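Local atomic coordinates of uncharacterized protein Dfer_1899 (Dyadobacter fermentans, PDB entry 5HX0), a protein that is of unknown function but folds as a six-bladed beta-propeller related to non-viral sialidases, and may therefore recognise or cleave glycans. Residues A[53-61]-A[383-394]; A[255-266]-A[278-286]. All coordinates share one frame; numbering follows the deposited sequence.

Contact 1. Residues A[53-61]-A[383-394]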
loop_
_atom_site.group_PDB
_atom_site.type_symbol
_atom_site.label_atom_id
_atom_site.label_comp_id
_atom_site.label_asym_id
_atom_site.label_seq_id
_atom_site.Cartn_x
_atom_site.Cartn_y
_atom_site.Cartn_z
ATOM N N ASN A 53 -11.017 4.534 -13.986
ATOM C CA ASN A 53 -11.738 3.467 -13.300
ATOM C C ASN A 53 -12.667 4.134 -12.292
ATOM O O ASN A 53 -12.199 4.830 -11.388
ATOM C CB ASN A 53 -10.764 2.496 -12.612
ATOM C CG ASN A 53 -11.485 1.335 -11.927
ATOM O OD1 ASN A 53 -12.562 1.519 -11.366
ATOM N ND2 ASN A 53 -10.887 0.134 -11.973
ATOM N N GLU A 54 -13.977 3.921 -12.447
ATOM C CA GLU A 54 -14.961 4.624 -11.627
ATOM C C GLU A 54 -14.825 4.349 -10.135
ATOM O O GLU A 54 -15.344 5.128 -9.330
ATOM C CB GLU A 54 -16.380 4.260 -12.082
ATOM C CG GLU A 54 -16.761 4.911 -13.371
ATOM C CD GLU A 54 -18.097 4.405 -13.887
ATOM O OE1 GLU A 54 -18.761 3.628 -13.162
ATOM O OE2 GLU A 54 -18.460 4.772 -15.025
ATOM N N LYS A 55 -14.149 3.283 -9.742
ATOM C CA LYS A 55 -13.945 3.028 -8.322
ATOM C C LYS A 55 -12.818 3.862 -7.718
ATOM O O LYS A 55 -12.617 3.789 -6.503
ATOM C CB LYS A 55 -13.656 1.536 -8.098
ATOM C CG LYS A 55 -14.836 0.636 -8.486
ATOM C CD LYS A 55 -14.565 -0.801 -8.045
ATOM C CE LYS A 55 -15.550 -1.796 -8.674
ATOM N NZ LYS A 55 -16.943 -1.264 -8.739
ATOM N N PHE A 56 -12.081 4.641 -8.522
ATOM C CA PHE A 56 -10.843 5.270 -8.082
ATOM C C PHE A 56 -10.825 6.753 -8.418
ATOM O O PHE A 56 -11.348 7.193 -9.442
ATOM C CB PHE A 56 -9.589 4.604 -8.729
ATOM C CG PHE A 56 -9.319 3.219 -8.208
ATOM C CD1 PHE A 56 -8.960 3.035 -6.877
ATOM C CD2 PHE A 56 -9.443 2.103 -9.027
ATOM C CE1 PHE A 56 -8.708 1.745 -6.357
ATOM C CE2 PHE A 56 -9.195 0.813 -8.522
ATOM C CZ PHE A 56 -8.824 0.641 -7.172
ATOM N N HIS A 57 -10.203 7.509 -7.531
ATOM C CA HIS A 57 -9.782 8.869 -7.796
ATOM C C HIS A 57 -8.326 8.778 -8.259
ATOM O O HIS A 57 -7.452 8.371 -7.487
ATOM C CB HIS A 57 -9.959 9.687 -6.524
ATOM C CG HIS A 57 -9.687 11.150 -6.672
ATOM N ND1 HIS A 57 -8.412 11.668 -6.767
ATOM C CD2 HIS A 57 -10.530 12.215 -6.672
ATOM C CE1 HIS A 57 -8.482 12.987 -6.854
ATOM N NE2 HIS A 57 -9.755 13.344 -6.792
ATOM N N ALA A 58 -8.073 9.099 -9.532
ATOM C CA ALA A 58 -6.737 9.037 -10.120
ATOM C C ALA A 58 -6.330 10.456 -10.470
ATOM O O ALA A 58 -7.058 11.141 -11.196
ATOM C CB ALA A 58 -6.703 8.140 -11.367
ATOM N N ALA A 59 -5.191 10.913 -9.944
ATOM C CA ALA A 59 -4.889 12.338 -10.076
ATOM C C ALA A 59 -3.392 12.606 -9.971
ATOM O O ALA A 59 -2.614 11.761 -9.538
ATOM C CB ALA A 59 -5.652 13.150 -9.018
ATOM N N PHE A 60 -3.005 13.830 -10.364
ATOM C CA PHE A 60 -1.674 14.396 -10.145
ATOM C C PHE A 60 -0.591 13.584 -10.861
ATOM O O PHE A 60 0.260 12.967 -10.199
ATOM C CB PHE A 60 -1.374 14.469 -8.627
ATOM C CG PHE A 60 -2.561 14.968 -7.795
ATOM C CD1 PHE A 60 -3.198 16.167 -8.125
ATOM C CD2 PHE A 60 -3.033 14.233 -6.719
ATOM C CE1 PHE A 60 -4.306 16.633 -7.386
ATOM C CE2 PHE A 60 -4.151 14.683 -5.970
ATOM C CZ PHE A 60 -4.776 15.891 -6.302
ATOM N N PRO A 61 -0.579 13.544 -12.191
ATOM C CA PRO A 61 0.404 12.703 -12.889
ATOM C C PRO A 61 1.754 13.382 -13.092
ATOM O O PRO A 61 1.880 14.614 -13.128
ATOM C CB PRO A 61 -0.269 12.441 -14.239
ATOM C CG PRO A 61 -0.996 13.802 -14.517
ATOM C CD PRO A 61 -1.499 14.230 -13.135
ATOM N N TYR A 383 -2.354 14.987 -17.838
ATOM C CA TYR A 383 -3.016 15.731 -16.768
ATOM C C TYR A 383 -4.046 14.791 -16.166
ATOM O O TYR A 383 -4.266 13.693 -16.679
ATOM C CB TYR A 383 -3.670 17.036 -17.267
ATOM C CG TYR A 383 -4.369 16.902 -18.603
ATOM C CD1 TYR A 383 -5.688 16.445 -18.684
ATOM C CD2 TYR A 383 -3.699 17.210 -19.793
ATOM C CE1 TYR A 383 -6.325 16.313 -19.917
ATOM C CE2 TYR A 383 -4.341 17.090 -21.029
ATOM C CZ TYR A 383 -5.642 16.628 -21.076
ATOM O OH TYR A 383 -6.264 16.500 -22.293
ATOM N N TYR A 384 -4.650 15.196 -15.047
ATOM C CA TYR A 384 -5.836 14.472 -14.623
ATOM C C TYR A 384 -7.053 15.339 -14.901
ATOM O O TYR A 384 -6.949 16.553 -15.144
ATOM C CB TYR A 384 -5.770 13.995 -13.150
ATOM C CG TYR A 384 -6.157 15.003 -12.074
ATOM C CD1 TYR A 384 -5.301 16.045 -11.736
ATOM C CD2 TYR A 384 -7.362 14.875 -11.358
ATOM C CE1 TYR A 384 -5.636 16.972 -10.722
ATOM C CE2 TYR A 384 -7.712 15.806 -10.342
ATOM C CZ TYR A 384 -6.829 16.849 -10.034
ATOM O OH TYR A 384 -7.143 17.780 -9.043
ATOM N N PHE A 385 -8.207 14.683 -14.969
ATOM C CA PHE A 385 -9.346 15.329 -15.604
ATOM C C PHE A 385 -10.637 14.723 -15.081
ATOM O O PHE A 385 -10.647 13.648 -14.476
ATOM C CB PHE A 385 -9.286 15.198 -17.135
ATOM C CG PHE A 385 -9.885 16.372 -17.850
ATOM C CD1 PHE A 385 -9.226 17.591 -17.850
ATOM C CD2 PHE A 385 -11.107 16.259 -18.515
ATOM C CE1 PHE A 385 -9.764 18.699 -18.505
ATOM C CE2 PHE A 385 -11.666 17.342 -19.160
ATOM C CZ PHE A 385 -11.003 18.575 -19.158
ATOM N N ASN A 386 -11.729 15.447 -15.310
ATOM C CA ASN A 386 -13.071 14.918 -15.122
ATOM C C ASN A 386 -13.984 15.673 -16.075
ATOM O O ASN A 386 -13.790 16.871 -16.316
ATOM C CB ASN A 386 -13.610 15.056 -13.689
ATOM C CG ASN A 386 -13.986 16.487 -13.344
ATOM O OD1 ASN A 386 -15.129 16.905 -13.545
ATOM N ND2 ASN A 386 -13.008 17.265 -12.848
ATOM N N VAL A 387 -14.952 14.950 -16.627
ATOM C CA VAL A 387 -16.064 15.525 -17.384
ATOM C C VAL A 387 -17.313 15.434 -16.506
ATOM O O VAL A 387 -17.296 14.721 -15.490
ATOM C CB VAL A 387 -16.247 14.800 -18.730
ATOM C CG1 VAL A 387 -15.034 14.977 -19.608
ATOM C CG2 VAL A 387 -16.542 13.321 -18.521
ATOM N N PRO A 388 -18.407 16.139 -16.825
ATOM C CA PRO A 388 -19.594 16.091 -15.952
ATOM C C PRO A 388 -20.076 14.669 -15.706
ATOM O O PRO A 388 -20.185 13.856 -16.629
ATOM C CB PRO A 388 -20.633 16.919 -16.719
ATOM C CG PRO A 388 -19.815 17.902 -17.494
ATOM C CD PRO A 388 -18.530 17.167 -17.871
ATOM N N GLY A 389 -20.339 14.366 -14.437
ATOM C CA GLY A 389 -20.764 13.053 -14.020
ATOM C C GLY A 389 -19.698 11.983 -14.029
ATOM O O GLY A 389 -20.016 10.831 -13.741
ATOM N N GLY A 390 -18.442 12.312 -14.346
ATOM C CA GLY A 390 -17.420 11.299 -14.457
ATOM C C GLY A 390 -16.393 11.325 -13.331
ATOM O O GLY A 390 -16.284 12.291 -12.571
ATOM N N PRO A 391 -15.603 10.262 -13.240
ATOM C CA PRO A 391 -14.554 10.170 -12.211
ATOM C C PRO A 391 -13.295 10.965 -12.555
ATOM O O PRO A 391 -13.046 11.345 -13.702
ATOM C CB PRO A 391 -14.232 8.677 -12.199
ATOM C CG PRO A 391 -14.460 8.260 -13.653
ATOM C CD PRO A 391 -15.633 9.087 -14.130
ATOM N N GLN A 392 -12.478 11.196 -11.528
ATOM C CA GLN A 392 -11.142 11.744 -11.745
ATOM C C GLN A 392 -10.261 10.673 -12.394
ATOM O O GLN A 392 -10.071 9.588 -11.832
ATOM C CB GLN A 392 -10.538 12.210 -10.419
ATOM C CG GLN A 392 -10.865 13.651 -10.055
ATOM C CD GLN A 392 -12.352 13.888 -9.833
ATOM O OE1 GLN A 392 -13.060 13.020 -9.330
ATOM N NE2 GLN A 392 -12.835 15.072 -10.214
ATOM N N HIS A 393 -9.744 10.965 -13.584
ATOM C CA HIS A 393 -8.960 10.004 -14.353
ATOM C C HIS A 393 -7.735 10.707 -14.936
ATOM O O HIS A 393 -7.657 11.944 -14.979
ATOM C CB HIS A 393 -9.823 9.359 -15.465
ATOM C CG HIS A 393 -10.349 10.331 -16.484
ATOM N ND1 HIS A 393 -11.456 11.127 -16.263
ATOM C CD2 HIS A 393 -9.917 10.631 -17.732
ATOM C CE1 HIS A 393 -11.679 11.876 -17.330
ATOM N NE2 HIS A 393 -10.748 11.608 -18.230
ATOM N N ILE A 394 -6.769 9.915 -15.400
ATOM C CA ILE A 394 -5.616 10.456 -16.122
ATOM C C ILE A 394 -5.960 10.542 -17.609
ATOM O O ILE A 394 -6.484 9.595 -18.198
ATOM C CB ILE A 394 -4.364 9.588 -15.903
ATOM C CG1 ILE A 394 -4.230 9.186 -14.405
ATOM C CG2 ILE A 394 -3.105 10.320 -16.445
ATOM C CD1 ILE A 394 -4.172 10.394 -13.435
HETATM O O HOH W 1 -10.494 7.030 -12.418
HETATM O O HOH W 2 -12.963 9.452 -9.272
#
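With its CG set between the backbone N and the carbonyl carbon (chi1 83°), Y384 brings its ring up to A59 and F60, while the trans chi1 of H57 (-174°) carries the imidazole to Q392. The methyl of A59 lies over one face of the tyrosine ring, its CB 3.5 Å from the Y384 ring centroid, and it also sits over the centre of the F60 ring. The small methyl of alanine fits into the angle between these two aromatics, whose rings also meet each other obliquely, with F60 CE1 3.6 Å from Y384 CE1. Farther along, Q392 folds at chi2 and lays its aliphatic part over the imidazole face, CB standing 3.9 Å from the H57 ring centroid; the amide plane is only modestly inclined to the ring.

The backbones share a single direct bond, A58 N to Q392 O (3.1 Å, 159° at the hydrogen). Water extends the link: one molecule joins N53 N to Q392 O, and another joins Q392 N to F56 O. Apolar packing fills in around these bonds, with I394 CD1 4.0 Å from A58 CB and the P61 ring leaning on the backbone of Y383.

The seam lies between two propeller blades: strand 56-65 opens one sheet, whereas strands 378-385 and 393-401 belong to the closing blade, to which the early strand 42-51 is added. Beyond the two segments, D365 gathers the polar ends: its carboxylate accepts from H57 NE2 and bonds to Y384 OH, and its carbonyl receives Q392 NE2. Tyrosine, histidine and glutamine suit this seam because each pairs a flat or aliphatic packing surface with a polar end, and their shared tether to one aspartate restricts how the groups can turn.

Contact 2. Residues A[255-266]-A[278-286]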
loop_
_atom_site.group_PDB
_atom_site.type_symbol
_atom_site.label_atom_id
_atom_site.label_comp_id
_atom_site.label_asym_id
_atom_site.label_seq_id
_atom_site.Cartn_x
_atom_site.Cartn_y
_atom_site.Cartn_z
ATOM N N VAL A 255 13.320 31.452 -2.916
ATOM C CA VAL A 255 12.904 31.645 -4.310
ATOM C C VAL A 255 11.801 32.687 -4.435
ATOM O O VAL A 255 11.845 33.549 -5.313
ATOM C CB VAL A 255 12.465 30.297 -4.928
ATOM C CG1 VAL A 255 11.756 30.533 -6.273
ATOM C CG2 VAL A 255 13.672 29.365 -5.088
ATOM N N ALA A 256 10.773 32.598 -3.598
ATOM C CA ALA A 256 9.674 33.555 -3.640
ATOM C C ALA A 256 9.065 33.619 -2.251
ATOM O O ALA A 256 8.639 32.593 -1.713
ATOM C CB ALA A 256 8.609 33.169 -4.673
ATOM N N VAL A 257 9.061 34.817 -1.668
ATOM C CA VAL A 257 8.539 35.065 -0.324
ATOM C C VAL A 257 7.803 36.397 -0.355
ATOM O O VAL A 257 8.282 37.369 -0.952
ATOM C CB VAL A 257 9.657 35.106 0.747
ATOM C CG1 VAL A 257 9.064 35.149 2.142
ATOM C CG2 VAL A 257 10.610 33.933 0.608
ATOM N N ASP A 258 6.637 36.446 0.282
ATOM C CA ASP A 258 5.885 37.687 0.378
ATOM C C ASP A 258 5.207 37.751 1.734
ATOM O O ASP A 258 4.925 36.724 2.346
ATOM C CB ASP A 258 4.828 37.804 -0.718
ATOM C CG ASP A 258 4.212 39.184 -0.773
ATOM O OD1 ASP A 258 4.941 40.125 -1.119
ATOM O OD2 ASP A 258 3.019 39.332 -0.454
ATOM N N GLU A 259 4.911 38.974 2.185
ATOM C CA GLU A 259 4.235 39.135 3.472
ATOM C C GLU A 259 2.814 38.596 3.438
ATOM O O GLU A 259 2.313 38.125 4.464
ATOM C CB GLU A 259 4.210 40.607 3.897
ATOM C CG GLU A 259 5.542 41.139 4.387
ATOM C CD GLU A 259 6.089 40.346 5.562
ATOM O OE1 GLU A 259 5.285 39.900 6.415
ATOM O OE2 GLU A 259 7.325 40.164 5.630
ATOM N N LYS A 260 2.146 38.667 2.292
ATOM C CA LYS A 260 0.760 38.217 2.203
ATOM C C LYS A 260 0.548 37.076 1.223
ATOM O O LYS A 260 -0.206 36.156 1.520
ATOM C CB LYS A 260 -0.157 39.387 1.813
ATOM C CG LYS A 260 -0.324 40.404 2.927
ATOM C CD LYS A 260 -1.281 41.516 2.550
ATOM C CE LYS A 260 -1.198 42.654 3.559
ATOM N NZ LYS A 260 0.191 43.207 3.676
ATOM N N VAL A 261 1.177 37.126 0.057
ATOM C CA VAL A 261 0.939 36.137 -0.989
ATOM C C VAL A 261 1.701 34.853 -0.659
ATOM O O VAL A 261 2.872 34.900 -0.260
ATOM C CB VAL A 261 1.362 36.707 -2.350
ATOM C CG1 VAL A 261 1.200 35.682 -3.446
ATOM C CG2 VAL A 261 0.559 37.991 -2.674
ATOM N N SER A 262 1.038 33.697 -0.830
ATOM C CA SER A 262 1.680 32.397 -0.644
ATOM C C SER A 262 2.208 31.875 -1.976
ATOM O O SER A 262 1.609 32.105 -3.030
ATOM C CB SER A 262 0.713 31.355 -0.067
ATOM O OG SER A 262 0.340 31.603 1.283
ATOM N N PHE A 263 3.326 31.171 -1.919
ATOM C CA PHE A 263 3.882 30.456 -3.060
ATOM C C PHE A 263 3.998 29.000 -2.637
ATOM O O PHE A 263 4.525 28.717 -1.557
ATOM C CB PHE A 263 5.247 31.033 -3.448
ATOM C CG PHE A 263 5.198 32.495 -3.751
ATOM C CD1 PHE A 263 4.806 32.937 -5.004
ATOM C CD2 PHE A 263 5.482 33.426 -2.762
ATOM C CE1 PHE A 263 4.721 34.314 -5.279
ATOM C CE2 PHE A 263 5.406 34.776 -3.021
ATOM C CZ PHE A 263 5.026 35.223 -4.286
ATOM N N ASN A 264 3.460 28.086 -3.445
ATOM C CA ASN A 264 3.511 26.681 -3.046
ATOM C C ASN A 264 4.042 25.822 -4.188
ATOM O O ASN A 264 5.263 25.653 -4.311
ATOM C CB ASN A 264 2.137 26.192 -2.515
ATOM C CG ASN A 264 0.935 26.688 -3.340
ATOM O OD1 ASN A 264 0.813 26.376 -4.524
ATOM N ND2 ASN A 264 0.018 27.404 -2.696
ATOM N N GLU A 265 3.173 25.292 -5.046
ATOM C CA GLU A 265 3.636 24.340 -6.066
ATOM C C GLU A 265 4.506 25.038 -7.113
ATOM O O GLU A 265 4.140 26.095 -7.632
ATOM C CB GLU A 265 2.425 23.673 -6.718
ATOM C CG GLU A 265 1.705 22.851 -5.708
ATOM C CD GLU A 265 0.402 22.290 -6.210
ATOM O OE1 GLU A 265 -0.135 22.775 -7.232
ATOM O OE2 GLU A 265 -0.097 21.359 -5.563
ATOM N N ALA A 266 5.667 24.460 -7.411
ATOM C CA ALA A 266 6.654 25.131 -8.250
ATOM C C ALA A 266 7.390 24.107 -9.091
ATOM O O ALA A 266 7.814 23.072 -8.569
ATOM C CB ALA A 266 7.660 25.906 -7.386
ATOM N N ALA A 278 11.917 29.491 -11.885
ATOM C CA ALA A 278 10.876 28.755 -11.167
ATOM C C ALA A 278 9.501 29.296 -11.541
ATOM O O ALA A 278 9.279 30.509 -11.500
ATOM C CB ALA A 278 11.083 28.848 -9.646
ATOM N N PHE A 279 8.573 28.393 -11.878
ATOM C CA PHE A 279 7.213 28.751 -12.273
ATOM C C PHE A 279 6.262 28.391 -11.133
ATOM O O PHE A 279 6.148 27.214 -10.771
ATOM C CB PHE A 279 6.804 28.029 -13.561
ATOM C CG PHE A 279 7.718 28.292 -14.737
ATOM C CD1 PHE A 279 7.617 29.488 -15.465
ATOM C CD2 PHE A 279 8.661 27.349 -15.123
ATOM C CE1 PHE A 279 8.443 29.739 -16.571
ATOM C CE2 PHE A 279 9.509 27.597 -16.229
ATOM C CZ PHE A 279 9.389 28.796 -16.951
ATOM N N LEU A 280 5.551 29.387 -10.602
ATOM C CA LEU A 280 5.005 29.324 -9.247
ATOM C C LEU A 280 3.484 29.450 -9.210
ATOM O O LEU A 280 2.912 30.383 -9.785
ATOM C CB LEU A 280 5.621 30.425 -8.389
ATOM C CG LEU A 280 7.131 30.619 -8.532
ATOM C CD1 LEU A 280 7.553 31.884 -7.828
ATOM C CD2 LEU A 280 7.878 29.411 -7.960
ATOM N N ARG A 281 2.839 28.510 -8.522
ATOM C CA ARG A 281 1.436 28.640 -8.134
ATOM C C ARG A 281 1.314 29.525 -6.891
ATOM O O ARG A 281 2.119 29.426 -5.965
ATOM C CB ARG A 281 0.843 27.261 -7.843
ATOM C CG ARG A 281 -0.552 27.291 -7.197
ATOM C CD ARG A 281 -1.061 25.869 -6.920
ATOM N NE ARG A 281 -2.362 25.904 -6.255
ATOM C CZ ARG A 281 -3.149 24.844 -6.067
ATOM N NH1 ARG A 281 -2.770 23.646 -6.482
ATOM N NH2 ARG A 281 -4.329 24.982 -5.477
ATOM N N THR A 282 0.301 30.383 -6.861
ATOM C CA THR A 282 0.130 31.307 -5.746
ATOM C C THR A 282 -1.186 31.045 -5.018
ATOM O O THR A 282 -2.105 30.419 -5.546
ATOM C CB THR A 282 0.142 32.781 -6.201
ATOM O OG1 THR A 282 -0.853 32.979 -7.211
ATOM C CG2 THR A 282 1.521 33.201 -6.732
ATOM N N ALA A 283 -1.265 31.559 -3.794
ATOM C CA ALA A 283 -2.522 31.739 -3.076
ATOM C C ALA A 283 -2.577 33.187 -2.612
ATOM O O ALA A 283 -1.555 33.752 -2.210
ATOM C CB ALA A 283 -2.649 30.774 -1.874
ATOM N N GLY A 284 -3.752 33.802 -2.709
ATOM C CA GLY A 284 -3.884 35.199 -2.337
ATOM C C GLY A 284 -3.533 36.182 -3.430
ATOM O O GLY A 284 -3.359 37.370 -3.143
ATOM N N LEU A 285 -3.411 35.734 -4.674
ATOM C CA LEU A 285 -3.095 36.632 -5.772
ATOM C C LEU A 285 -3.966 36.318 -6.978
ATOM O O LEU A 285 -3.524 36.424 -8.124
ATOM C CB LEU A 285 -1.610 36.564 -6.143
ATOM C CG LEU A 285 -0.993 37.732 -6.924
ATOM C CD1 LEU A 285 -1.131 39.048 -6.134
ATOM C CD2 LEU A 285 0.476 37.459 -7.222
ATOM N N GLY A 286 -5.218 35.939 -6.736
ATOM C CA GLY A 286 -6.169 35.749 -7.822
ATOM C C GLY A 286 -5.777 34.683 -8.814
ATOM O O GLY A 286 -6.062 34.826 -10.011
HETATM O O HOH W 3 -2.628 28.016 -4.255
HETATM O O HOH W 4 3.919 25.466 -10.405
#
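A278 and L280 begin the apolar side of the hairpin: A278 CB rests 3.8 Å from V255 CG1, and L280 spreads its two methyls, CD1 touching A256 CB (3.6 Å) and CD2 touching A266 CB. Branched leucine thus reaches both the edge of the preceding sheet and its own partner strand. At R281 the register slips in a beta bulge, so N264 and E265 both face this one residue: R281 N donates to E265 O at 2.9 Å, while R281 O accepts from N264 N. The arginine chain runs out extended beside E265, and NH1 reaches E265 OE1 in a 2.9 Å salt bridge, lying above the carboxylate plane; NE binds a water shared with N264 ND2 and T282 O. T282 turns CG2 to F263 CE1 (3.7 Å), its hydroxyl bonding to Q288 O. A283 pairs with S262 through two backbone bonds, after which G284, at positive phi, lets the chain leave the strand and L285 CD1 meets V261 CG2 (4.0 Å). One side is hence hydrophobic packing, whereas the bulge side is polar. There E265, whose OE2 is also bonded to Y368 OH, probably balances the arginine charge and fixes its direction.

Contact 1 spans nearly the whole chain, joining an early strand to the last two, whereas contact 2 is local and comes between its two segments in sequence. Their centres are 27 Å apart and their nearest atoms about 7 Å, without touching. Each lies in a different part of the six-bladed propeller: 53-61 with 383-394 seals the first blade against the closing one, while 255-266 with 278-286 forms a hairpin within a middle blade and rests it on the preceding blade. Y368, on strand 367-375 of the closing blade, connects them, its ring meeting F60 and its hydroxyl bonding to E265. Contact 1 thus lies where the first and last blades meet to close the ring, and contact 2 holds a blade together and against its neighbour.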